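Long-range contact in molybdopterin-guanine dinucleotide biosynthesis adapter protein (Escherichia coli, PDB 1NP6), which binds GTP, hydrolyses it weakly, and may act as an adapter that makes synthesis and use of the molybdopterin guanine dinucleotide cofactor more efficient: residues L131-D143 with L146-V158. Residues are numbered along the deposited sequence; the frame is centred on the assembly and turned at random.
Sequences LVIDRHVIAVASD and LNLDVALLDINDV
Val140 pairs with Leu152 and Ala141 with Leu153 where strand 151-154 runs parallel to strand 137-142 at one edge of the sheet of this P-loop NTPase-like fold. Three backbone bonds join the strands, and a fourth follows just past the end of strand 151-154. Val140 N reaches Ala151 O, and Leu153 N returns to Val140 O. Ser142 N then meets Leu153 O at 2.8 Å, nearly straight at 174°. The last bond, Ile155 N to Ser142 O, is 3.1 Å long, with the donor well above the carbonyl plane. On one face, Val140 CG2 meets Leu148 CD1 at 3.7 Å, the two side chains crossing at about a right angle. Val140 CG1, anti to the backbone N (chi1 175°), faces Leu146 CD1 at 4.1 Å. Leu146 CD1 also touches Ser142 OG, which is hydrogen-bonded to Val144 O. On the other face, Leu153 CD1 lies 3.9 Å from Ala139 CB. With CG1 anti to its own N (chi1 -166°), Ile155 turns CG2 onto Ser142 C and O, 3.7 Å from Asp143 CB. Ile155 CB packs against Ala141 CB at 4.1 Å. An alanine in place of Ile155 would lack CG2 and would probably leave a gap over the Ser142 carbonyl and beside Asp143 CB. A water donates to Asp143 OD2 and accepts a weak bond from Asn156 ND2; Asp143 OD1 takes the amide of Asp122. The Ile155 side chain lies about 5 Å from that of Thr17, which probably binds GTP. Strand 116-120 flanks strand 137-142 on the side away from strand 151-154, while Phe164 and Leu161 of helix 158-170 cover Ala139 and Leu153.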
loop_
_atom_site.group_PDB
_atom_site.type_symbol
_atom_site.label_atom_id
_atom_site.label_comp_id
_atom_site.label_asym_id
_atom_site.label_seq_id
_atom_site.Cartn_x
_atom_site.Cartn_y
_atom_site.Cartn_z
ATOM N N LEU B 131 -20.472 12.220 26.754
ATOM C CA LEU B 131 -19.168 12.380 26.099
ATOM C C LEU B 131 -18.010 11.986 27.023
ATOM O O LEU B 131 -17.937 12.443 28.168
ATOM C CB LEU B 131 -18.956 13.828 25.645
ATOM C CG LEU B 131 -19.632 14.301 24.359
ATOM C CD1 LEU B 131 -19.443 15.802 24.204
ATOM C CD2 LEU B 131 -19.113 13.560 23.132
ATOM N N VAL B 132 -17.106 11.151 26.510
ATOM C CA VAL B 132 -15.901 10.750 27.243
ATOM C C VAL B 132 -14.685 11.563 26.767
ATOM O O VAL B 132 -14.184 11.370 25.658
ATOM C CB VAL B 132 -15.649 9.196 27.193
ATOM C CG1 VAL B 132 -16.837 8.433 27.748
ATOM C CG2 VAL B 132 -15.341 8.700 25.781
ATOM N N ILE B 133 -14.239 12.492 27.610
ATOM C CA ILE B 133 -13.135 13.394 27.290
ATOM C C ILE B 133 -11.895 13.079 28.130
ATOM O O ILE B 133 -11.697 13.683 29.191
ATOM C CB ILE B 133 -13.554 14.875 27.504
ATOM C CG1 ILE B 133 -14.819 15.213 26.702
ATOM C CG2 ILE B 133 -12.394 15.816 27.148
ATOM C CD1 ILE B 133 -15.412 16.582 27.016
ATOM N N ASP B 134 -11.070 12.152 27.640
ATOM C CA ASP B 134 -9.827 11.743 28.309
ATOM C C ASP B 134 -8.702 12.773 28.113
ATOM O O ASP B 134 -8.940 13.856 27.567
ATOM C CB ASP B 134 -9.391 10.341 27.847
ATOM C CG ASP B 134 -9.054 10.285 26.365
ATOM O OD1 ASP B 134 -9.646 9.451 25.650
ATOM O OD2 ASP B 134 -8.208 11.030 25.824
ATOM N N ARG B 135 -7.484 12.432 28.544
ATOM C CA ARG B 135 -6.380 13.403 28.579
ATOM C C ARG B 135 -5.842 13.812 27.196
ATOM O O ARG B 135 -5.161 14.835 27.064
ATOM C CB ARG B 135 -5.231 12.906 29.469
ATOM C CG ARG B 135 -4.571 11.630 28.991
ATOM C CD ARG B 135 -3.525 11.068 29.951
ATOM N NE ARG B 135 -2.233 10.876 29.294
ATOM C CZ ARG B 135 -1.296 11.818 29.177
ATOM N NH1 ARG B 135 -1.492 13.034 29.678
ATOM N NH2 ARG B 135 -0.158 11.544 28.554
ATOM N N HIS B 136 -6.150 13.012 26.182
ATOM C CA HIS B 136 -5.655 13.258 24.826
ATOM C C HIS B 136 -6.468 14.264 24.008
ATOM O O HIS B 136 -6.019 14.681 22.944
ATOM C CB HIS B 136 -5.558 11.934 24.070
ATOM C CG HIS B 136 -4.496 11.024 24.601
ATOM N ND1 HIS B 136 -4.737 9.704 24.915
ATOM C CD2 HIS B 136 -3.192 11.248 24.888
ATOM C CE1 HIS B 136 -3.624 9.152 25.367
ATOM N NE2 HIS B 136 -2.673 10.068 25.362
ATOM N N VAL B 137 -7.651 14.643 24.491
ATOM C CA VAL B 137 -8.560 15.520 23.734
ATOM C C VAL B 137 -8.088 16.982 23.772
ATOM O O VAL B 137 -7.891 17.542 24.849
ATOM C CB VAL B 137 -10.026 15.396 24.259
ATOM C CG1 VAL B 137 -10.990 16.356 23.525
ATOM C CG2 VAL B 137 -10.516 13.973 24.151
ATOM N N ILE B 138 -7.900 17.588 22.598
ATOM C CA ILE B 138 -7.479 18.986 22.495
ATOM C C ILE B 138 -8.644 19.948 22.187
ATOM O O ILE B 138 -8.494 21.177 22.303
ATOM C CB ILE B 138 -6.322 19.138 21.452
ATOM C CG1 ILE B 138 -6.813 18.846 20.006
ATOM C CG2 ILE B 138 -5.135 18.240 21.849
ATOM C CD1 ILE B 138 -5.791 19.201 18.905
ATOM N N ALA B 139 -9.793 19.382 21.807
ATOM C CA ALA B 139 -10.985 20.177 21.468
ATOM C C ALA B 139 -12.202 19.281 21.248
ATOM O O ALA B 139 -12.049 18.100 20.966
ATOM C CB ALA B 139 -10.713 20.984 20.219
ATOM N N VAL B 140 -13.402 19.849 21.396
ATOM C CA VAL B 140 -14.656 19.217 20.972
ATOM C C VAL B 140 -15.277 20.115 19.899
ATOM O O VAL B 140 -15.534 21.277 20.179
ATOM C CB VAL B 140 -15.661 19.088 22.141
ATOM C CG1 VAL B 140 -17.015 18.550 21.672
ATOM C CG2 VAL B 140 -15.103 18.174 23.272
ATOM N N ALA B 141 -15.492 19.588 18.690
ATOM C CA ALA B 141 -16.247 20.312 17.638
ATOM C C ALA B 141 -17.722 19.968 17.755
ATOM O O ALA B 141 -18.115 18.792 17.658
ATOM C CB ALA B 141 -15.722 19.959 16.259
ATOM N N SER B 142 -18.543 20.991 17.982
ATOM C CA SER B 142 -19.936 20.793 18.344
ATOM C C SER B 142 -20.903 21.708 17.564
ATOM O O SER B 142 -20.508 22.759 17.105
ATOM C CB SER B 142 -20.150 21.103 19.821
ATOM O OG SER B 142 -21.455 20.709 20.214
ATOM N N ASP B 143 -22.176 21.321 17.475
ATOM C CA ASP B 143 -23.180 22.214 16.884
ATOM C C ASP B 143 -24.012 22.932 17.959
ATOM O O ASP B 143 -24.900 23.720 17.664
ATOM C CB ASP B 143 -24.015 21.517 15.792
ATOM C CG ASP B 143 -24.959 20.449 16.323
ATOM O OD1 ASP B 143 -24.879 20.019 17.498
ATOM O OD2 ASP B 143 -25.851 19.979 15.600
ATOM N N LEU B 146 -21.117 24.305 24.412
ATOM C CA LEU B 146 -20.842 23.580 25.641
ATOM C C LEU B 146 -19.846 24.472 26.387
ATOM O O LEU B 146 -19.073 25.217 25.760
ATOM C CB LEU B 146 -20.278 22.174 25.364
ATOM C CG LEU B 146 -21.064 21.175 24.483
ATOM C CD1 LEU B 146 -20.173 20.113 23.849
ATOM C CD2 LEU B 146 -22.221 20.514 25.226
ATOM N N ASN B 147 -19.921 24.473 27.713
ATOM C CA ASN B 147 -18.895 25.127 28.516
ATOM C C ASN B 147 -17.940 24.033 28.956
ATOM O O ASN B 147 -18.332 23.104 29.674
ATOM C CB ASN B 147 -19.487 25.903 29.705
ATOM C CG ASN B 147 -18.422 26.666 30.500
ATOM O OD1 ASN B 147 -17.703 27.515 29.960
ATOM N ND2 ASN B 147 -18.316 26.359 31.786
ATOM N N LEU B 148 -16.699 24.121 28.489
ATOM C CA LEU B 148 -15.788 22.983 28.603
ATOM C C LEU B 148 -14.426 23.292 29.209
ATOM O O LEU B 148 -14.007 24.452 29.298
ATOM C CB LEU B 148 -15.597 22.312 27.232
ATOM C CG LEU B 148 -16.739 21.447 26.688
ATOM C CD1 LEU B 148 -16.452 21.048 25.252
ATOM C CD2 LEU B 148 -16.990 20.216 27.538
ATOM N N ASP B 149 -13.740 22.222 29.608
ATOM C CA ASP B 149 -12.332 22.272 30.000
ATOM C C ASP B 149 -11.427 22.607 28.802
ATOM O O ASP B 149 -10.506 23.425 28.917
ATOM C CB ASP B 149 -11.917 20.937 30.624
ATOM C CG ASP B 149 -13.045 19.903 30.614
ATOM O OD1 ASP B 149 -13.907 19.942 31.521
ATOM O OD2 ASP B 149 -13.154 19.018 29.737
ATOM N N VAL B 150 -11.700 21.972 27.659
ATOM C CA VAL B 150 -10.924 22.178 26.434
ATOM C C VAL B 150 -11.639 23.137 25.470
ATOM O O VAL B 150 -12.804 23.477 25.686
ATOM C CB VAL B 150 -10.629 20.832 25.714
ATOM C CG1 VAL B 150 -9.844 19.891 26.615
ATOM C CG2 VAL B 150 -11.920 20.166 25.234
ATOM N N ALA B 151 -10.943 23.558 24.412
ATOM C CA ALA B 151 -11.527 24.416 23.364
ATOM C C ALA B 151 -12.858 23.884 22.828
ATOM O O ALA B 151 -13.064 22.661 22.768
ATOM C CB ALA B 151 -10.554 24.575 22.221
ATOM N N LEU B 152 -13.747 24.801 22.432
ATOM C CA LEU B 152 -15.017 24.422 21.818
ATOM C C LEU B 152 -15.192 25.091 20.455
ATOM O O LEU B 152 -15.235 26.325 20.339
ATOM C CB LEU B 152 -16.231 24.680 22.736
ATOM C CG LEU B 152 -17.507 24.212 21.997
ATOM C CD1 LEU B 152 -18.194 23.016 22.627
ATOM C CD2 LEU B 152 -18.494 25.324 21.704
ATOM N N LEU B 153 -15.285 24.255 19.429
ATOM C CA LEU B 153 -15.285 24.716 18.050
ATOM C C LEU B 153 -16.658 24.450 17.400
ATOM O O LEU B 153 -17.374 23.527 17.777
ATOM C CB LEU B 153 -14.172 24.003 17.261
ATOM C CG LEU B 153 -12.775 23.872 17.912
ATOM C CD1 LEU B 153 -11.833 23.007 17.053
ATOM C CD2 LEU B 153 -12.156 25.223 18.182
ATOM N N ASP B 154 -16.991 25.259 16.402
ATOM C CA ASP B 154 -18.205 25.069 15.611
ATOM C C ASP B 154 -17.956 24.004 14.541
ATOM O O ASP B 154 -17.116 24.182 13.654
ATOM C CB ASP B 154 -18.580 26.415 14.989
ATOM C CG ASP B 154 -19.924 26.399 14.305
ATOM O OD1 ASP B 154 -20.494 25.304 14.067
ATOM O OD2 ASP B 154 -20.474 27.464 13.946
ATOM N N ILE B 155 -18.699 22.899 14.624
ATOM C CA ILE B 155 -18.496 21.738 13.752
ATOM C C ILE B 155 -18.844 22.085 12.301
ATOM O O ILE B 155 -18.357 21.458 11.367
ATOM C CB ILE B 155 -19.294 20.498 14.279
ATOM C CG1 ILE B 155 -18.829 19.190 13.592
ATOM C CG2 ILE B 155 -20.784 20.737 14.233
ATOM C CD1 ILE B 155 -19.525 17.922 14.119
ATOM N N ASN B 156 -19.646 23.132 12.143
ATOM C CA ASN B 156 -20.029 23.632 10.819
ATOM C C ASN B 156 -19.144 24.791 10.293
ATOM O O ASN B 156 -19.356 25.285 9.181
ATOM C CB ASN B 156 -21.530 23.975 10.802
ATOM C CG ASN B 156 -22.425 22.773 11.192
ATOM O OD1 ASN B 156 -22.554 21.798 10.447
ATOM N ND2 ASN B 156 -23.039 22.851 12.369
ATOM N N ASP B 157 -18.137 25.195 11.079
ATOM C CA ASP B 157 -17.133 26.185 10.649
ATOM C C ASP B 157 -15.820 25.483 10.246
ATOM O O ASP B 157 -14.850 25.467 11.013
ATOM C CB ASP B 157 -16.890 27.216 11.771
ATOM C CG ASP B 157 -16.012 28.416 11.336
ATOM O OD1 ASP B 157 -15.397 28.416 10.245
ATOM O OD2 ASP B 157 -15.874 29.424 12.051
ATOM N N VAL B 158 -15.801 24.934 9.030
ATOM C CA VAL B 158 -14.665 24.180 8.489
ATOM C C VAL B 158 -13.349 24.970 8.373
ATOM O O VAL B 158 -12.274 24.444 8.722
ATOM C CB VAL B 158 -15.018 23.503 7.132
ATOM C CG1 VAL B 158 -13.831 22.718 6.573
ATOM C CG2 VAL B 158 -16.229 22.589 7.282
HETATM O O HOH W 1 -25.085 20.240 12.859
#